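Local atomic coordinates of CD1-2 antigen (Gallus gallus, PDB entry 3DBX), a protein that probably binds lipids in an MHC class I-like groove and displays them to T cells. Residues I52-V57 against R182-R187. Sequence-based numbering, arbitrary orientation.
Sequences ICRPWV and RTDLER
W56 meets the short helix 182-185 through the pyrrole edge of its indole, and D184 is the residue it finds there. NE1 of W56 donates a weak hydrogen bond to OD2 of D184 at 3.5 Å; it is long but fairly straight (166° at the hydrogen), and the oxygen lies at the ring edge, close to the indole plane. The same OD2 also faces R54, 3.4 Å from its CD and 3.4 Å from its NE. OD2 lies well out of the guanidinium plane, so no N-H of R54 points at it and the salt bridge is one of charge alone; OD1 sits over one face of the group, and the guanidinium and carboxylate planes are 18° apart. R54 reaches this place because its chain bends at chi2 (-75°). In the MHC class I-like fold, residues 52-57 follow the edge strand 50-52 of the groove floor, while helix 182-185 lies between the long helix 156-180 and strand 192-200, the first strand of the immunoglobulin-like part; the contact joins the loop after the edge strand to the short helix that follows helix 156-180. One indole face is packed near its rim by CB of R54 and CG2 of V57, each 3.5 Å above the plane. T183 adds an apolar touch, its CG2 approaching CD1 of W56 obliquely at 3.7 Å. Beyond the two segments, W56 leans on I40 of strand 38-43 and on L177 and E180 of helix 156-180.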
ATOM      1  N   ILE A  52      -5.923   4.208  17.512  1.00 52.11           N
ATOM      2  CA  ILE A  52      -5.381   2.850  17.591  1.00 51.26           C
ATOM      3  C   ILE A  52      -6.320   1.828  16.912  1.00 51.11           C
ATOM      4  O   ILE A  52      -7.515   1.766  17.237  1.00 53.98           O
ATOM      5  CB  ILE A  52      -5.094   2.477  19.042  1.00 54.14           C
ATOM      6  CG1 ILE A  52      -3.748   3.068  19.445  1.00 54.05           C
ATOM      7  CG2 ILE A  52      -5.037   0.983  19.201  1.00 53.35           C
ATOM      8  CD1 ILE A  52      -3.818   3.890  20.691  1.00 58.42           C
ATOM      9  N   CYS A  53      -5.765   1.023  15.997  1.00 48.57           N
ATOM     10  CA  CYS A  53      -6.546   0.220  15.062  1.00 48.57           C
ATOM     11  C   CYS A  53      -6.844  -1.192  15.534  1.00 50.32           C
ATOM     12  O   CYS A  53      -7.719  -1.860  14.976  1.00 51.15           O
ATOM     13  CB  CYS A  53      -5.828   0.110  13.724  1.00 46.30           C
ATOM     14  SG  CYS A  53      -5.393   1.664  12.918  1.00 47.57           S
ATOM     15  N   ARG A  54      -6.097  -1.667  16.524  1.00 50.66           N
ATOM     16  CA  ARG A  54      -6.227  -3.059  16.970  1.00 52.29           C
ATOM     17  C   ARG A  54      -6.434  -3.124  18.467  1.00 54.80           C
ATOM     18  O   ARG A  54      -5.830  -2.332  19.181  1.00 54.27           O
ATOM     19  CB  ARG A  54      -4.992  -3.884  16.565  1.00 50.18           C
ATOM     20  CG  ARG A  54      -4.749  -3.929  15.068  1.00 49.01           C
ATOM     21  CD  ARG A  54      -5.739  -4.856  14.405  1.00 53.76           C
ATOM     22  NE  ARG A  54      -5.507  -4.929  12.971  1.00 55.41           N
ATOM     23  CZ  ARG A  54      -6.455  -4.788  12.050  1.00 58.26           C
ATOM     24  NH1 ARG A  54      -7.721  -4.594  12.420  1.00 62.51           N
ATOM     25  NH2 ARG A  54      -6.144  -4.862  10.758  1.00 56.15           N
ATOM     26  N   PRO A  55      -7.286  -4.075  18.945  1.00 57.88           N
ATOM     27  CA  PRO A  55      -7.571  -4.193  20.377  1.00 61.33           C
ATOM     28  C   PRO A  55      -6.355  -4.599  21.223  1.00 61.61           C
ATOM     29  O   PRO A  55      -6.330  -4.297  22.421  1.00 64.53           O
ATOM     30  CB  PRO A  55      -8.683  -5.261  20.440  1.00 64.04           C
ATOM     31  CG  PRO A  55      -9.246  -5.326  19.051  1.00 62.36           C
ATOM     32  CD  PRO A  55      -8.055  -5.070  18.168  1.00 58.50           C
ATOM     33  N   TRP A  56      -5.369  -5.259  20.607  1.00 59.44           N
ATOM     34  CA  TRP A  56      -4.094  -5.622  21.267  1.00 59.53           C
ATOM     35  C   TRP A  56      -3.037  -4.488  21.294  1.00 59.56           C
ATOM     36  O   TRP A  56      -1.996  -4.638  21.932  1.00 61.00           O
ATOM     37  CB  TRP A  56      -3.491  -6.905  20.637  1.00 56.98           C
ATOM     38  CG  TRP A  56      -3.182  -6.801  19.136  1.00 51.09           C
ATOM     39  CD1 TRP A  56      -3.975  -7.214  18.111  1.00 48.02           C
ATOM     40  CD2 TRP A  56      -2.006  -6.247  18.529  1.00 47.67           C
ATOM     41  NE1 TRP A  56      -3.379  -6.941  16.899  1.00 45.78           N
ATOM     42  CE2 TRP A  56      -2.176  -6.337  17.130  1.00 43.54           C
ATOM     43  CE3 TRP A  56      -0.835  -5.676  19.030  1.00 46.87           C
ATOM     44  CZ2 TRP A  56      -1.215  -5.891  16.234  1.00 43.14           C
ATOM     45  CZ3 TRP A  56       0.106  -5.221  18.141  1.00 44.88           C
ATOM     46  CH2 TRP A  56      -0.081  -5.338  16.760  1.00 43.38           C
ATOM     47  N   VAL A  57      -3.297  -3.371  20.601  1.00 59.79           N
ATOM     48  CA  VAL A  57      -2.337  -2.252  20.484  1.00 60.33           C
ATOM     49  C   VAL A  57      -2.322  -1.201  21.643  1.00 64.61           C
ATOM     50  O   VAL A  57      -1.281  -0.567  21.902  1.00 64.75           O
ATOM     51  CB  VAL A  57      -2.514  -1.513  19.109  1.00 57.63           C
ATOM     52  CG1 VAL A  57      -1.830  -0.147  19.098  1.00 56.92           C
ATOM     53  CG2 VAL A  57      -1.983  -2.346  17.952  1.00 55.53           C
ATOM     54  N   ARG A 182       0.286 -11.265  17.911  1.00 41.69           N
ATOM     55  CA  ARG A 182       0.421 -12.444  17.052  1.00 43.12           C
ATOM     56  C   ARG A 182      -0.857 -12.863  16.336  1.00 43.02           C
ATOM     57  O   ARG A 182      -0.795 -13.432  15.252  1.00 42.68           O
ATOM     58  CB  ARG A 182       1.051 -13.618  17.775  1.00 45.27           C
ATOM     59  CG  ARG A 182       2.514 -13.386  18.074  1.00 47.44           C
ATOM     60  CD  ARG A 182       3.236 -14.682  18.457  1.00 48.81           C
ATOM     61  NE  ARG A 182       3.088 -14.993  19.851  1.00 53.52           N
ATOM     62  CZ  ARG A 182       3.285 -16.190  20.387  1.00 55.47           C
ATOM     63  NH1 ARG A 182       3.616 -17.240  19.634  1.00 56.61           N
ATOM     64  NH2 ARG A 182       3.119 -16.326  21.688  1.00 57.82           N
ATOM     65  N   THR A 183      -2.002 -12.539  16.931  1.00 44.43           N
ATOM     66  CA  THR A 183      -3.314 -12.810  16.340  1.00 45.42           C
ATOM     67  C   THR A 183      -3.449 -12.265  14.898  1.00 44.20           C
ATOM     68  O   THR A 183      -4.099 -12.868  14.051  1.00 43.85           O
ATOM     69  CB  THR A 183      -4.468 -12.350  17.279  1.00 46.11           C
ATOM     70  OG1 THR A 183      -5.712 -12.818  16.766  1.00 44.76           O
ATOM     71  CG2 THR A 183      -4.520 -10.835  17.413  1.00 42.71           C
ATOM     72  N   ASP A 184      -2.814 -11.128  14.643  1.00 32.39           N
ATOM     73  CA  ASP A 184      -2.686 -10.547  13.293  1.00 33.99           C
ATOM     74  C   ASP A 184      -1.351 -10.864  12.599  1.00 33.98           C
ATOM     75  O   ASP A 184      -1.311 -11.224  11.406  1.00 31.93           O
ATOM     76  CB  ASP A 184      -2.886  -9.036  13.393  1.00 36.90           C
ATOM     77  CG  ASP A 184      -4.310  -8.635  13.136  1.00 40.01           C
ATOM     78  OD1 ASP A 184      -4.770  -8.827  11.979  1.00 47.71           O
ATOM     79  OD2 ASP A 184      -4.956  -8.143  14.065  1.00 44.70           O
ATOM     80  N   LEU A 185      -0.255 -10.724  13.342  1.00 36.62           N
ATOM     81  CA  LEU A 185       1.081 -10.954  12.770  1.00 37.77           C
ATOM     82  C   LEU A 185       1.406 -12.417  12.429  1.00 38.75           C
ATOM     83  O   LEU A 185       2.209 -12.663  11.510  1.00 38.92           O
ATOM     84  CB  LEU A 185       2.162 -10.362  13.675  1.00 40.23           C
ATOM     85  CG  LEU A 185       1.940  -8.895  14.082  1.00 41.59           C
ATOM     86  CD1 LEU A 185       2.822  -8.520  15.262  1.00 42.74           C
ATOM     87  CD2 LEU A 185       2.181  -7.964  12.890  1.00 41.87           C
ATOM     88  N   GLU A 186       0.820 -13.396  13.142  1.00 37.71           N
ATOM     89  CA  GLU A 186       1.027 -14.802  12.751  1.00 37.89           C
ATOM     90  C   GLU A 186      -0.173 -15.523  12.113  1.00 35.37           C
ATOM     91  O   GLU A 186      -0.193 -16.743  12.065  1.00 36.21           O
ATOM     92  CB  GLU A 186       1.604 -15.635  13.909  1.00 40.38           C
ATOM     93  CG  GLU A 186       2.957 -15.145  14.396  1.00 42.23           C
ATOM     94  CD  GLU A 186       3.471 -15.909  15.602  1.00 48.38           C
ATOM     95  OE1 GLU A 186       2.896 -16.977  15.988  1.00 52.13           O
ATOM     96  OE2 GLU A 186       4.491 -15.434  16.167  1.00 57.37           O
ATOM     97  N   ARG A 187      -1.154 -14.768  11.633  1.00 33.35           N
ATOM     98  CA  ARG A 187      -2.311 -15.314  10.963  1.00 31.90           C
ATOM     99  C   ARG A 187      -1.795 -15.880   9.637  1.00 30.65           C
ATOM    100  O   ARG A 187      -0.867 -15.317   9.037  1.00 28.42           O
ATOM    101  CB  ARG A 187      -3.367 -14.214  10.718  1.00 32.27           C
ATOM    102  CG  ARG A 187      -4.620 -14.686   9.923  1.00 30.74           C
ATOM    103  CD  ARG A 187      -5.710 -13.570   9.797  1.00 33.34           C
ATOM    104  NE  ARG A 187      -5.103 -12.334   9.286  1.00 33.67           N
ATOM    105  CZ  ARG A 187      -5.301 -11.814   8.070  1.00 30.96           C
ATOM    106  NH1 ARG A 187      -6.146 -12.353   7.212  1.00 31.71           N
ATOM    107  NH2 ARG A 187      -4.677 -10.697   7.755  1.00 32.05           N
TER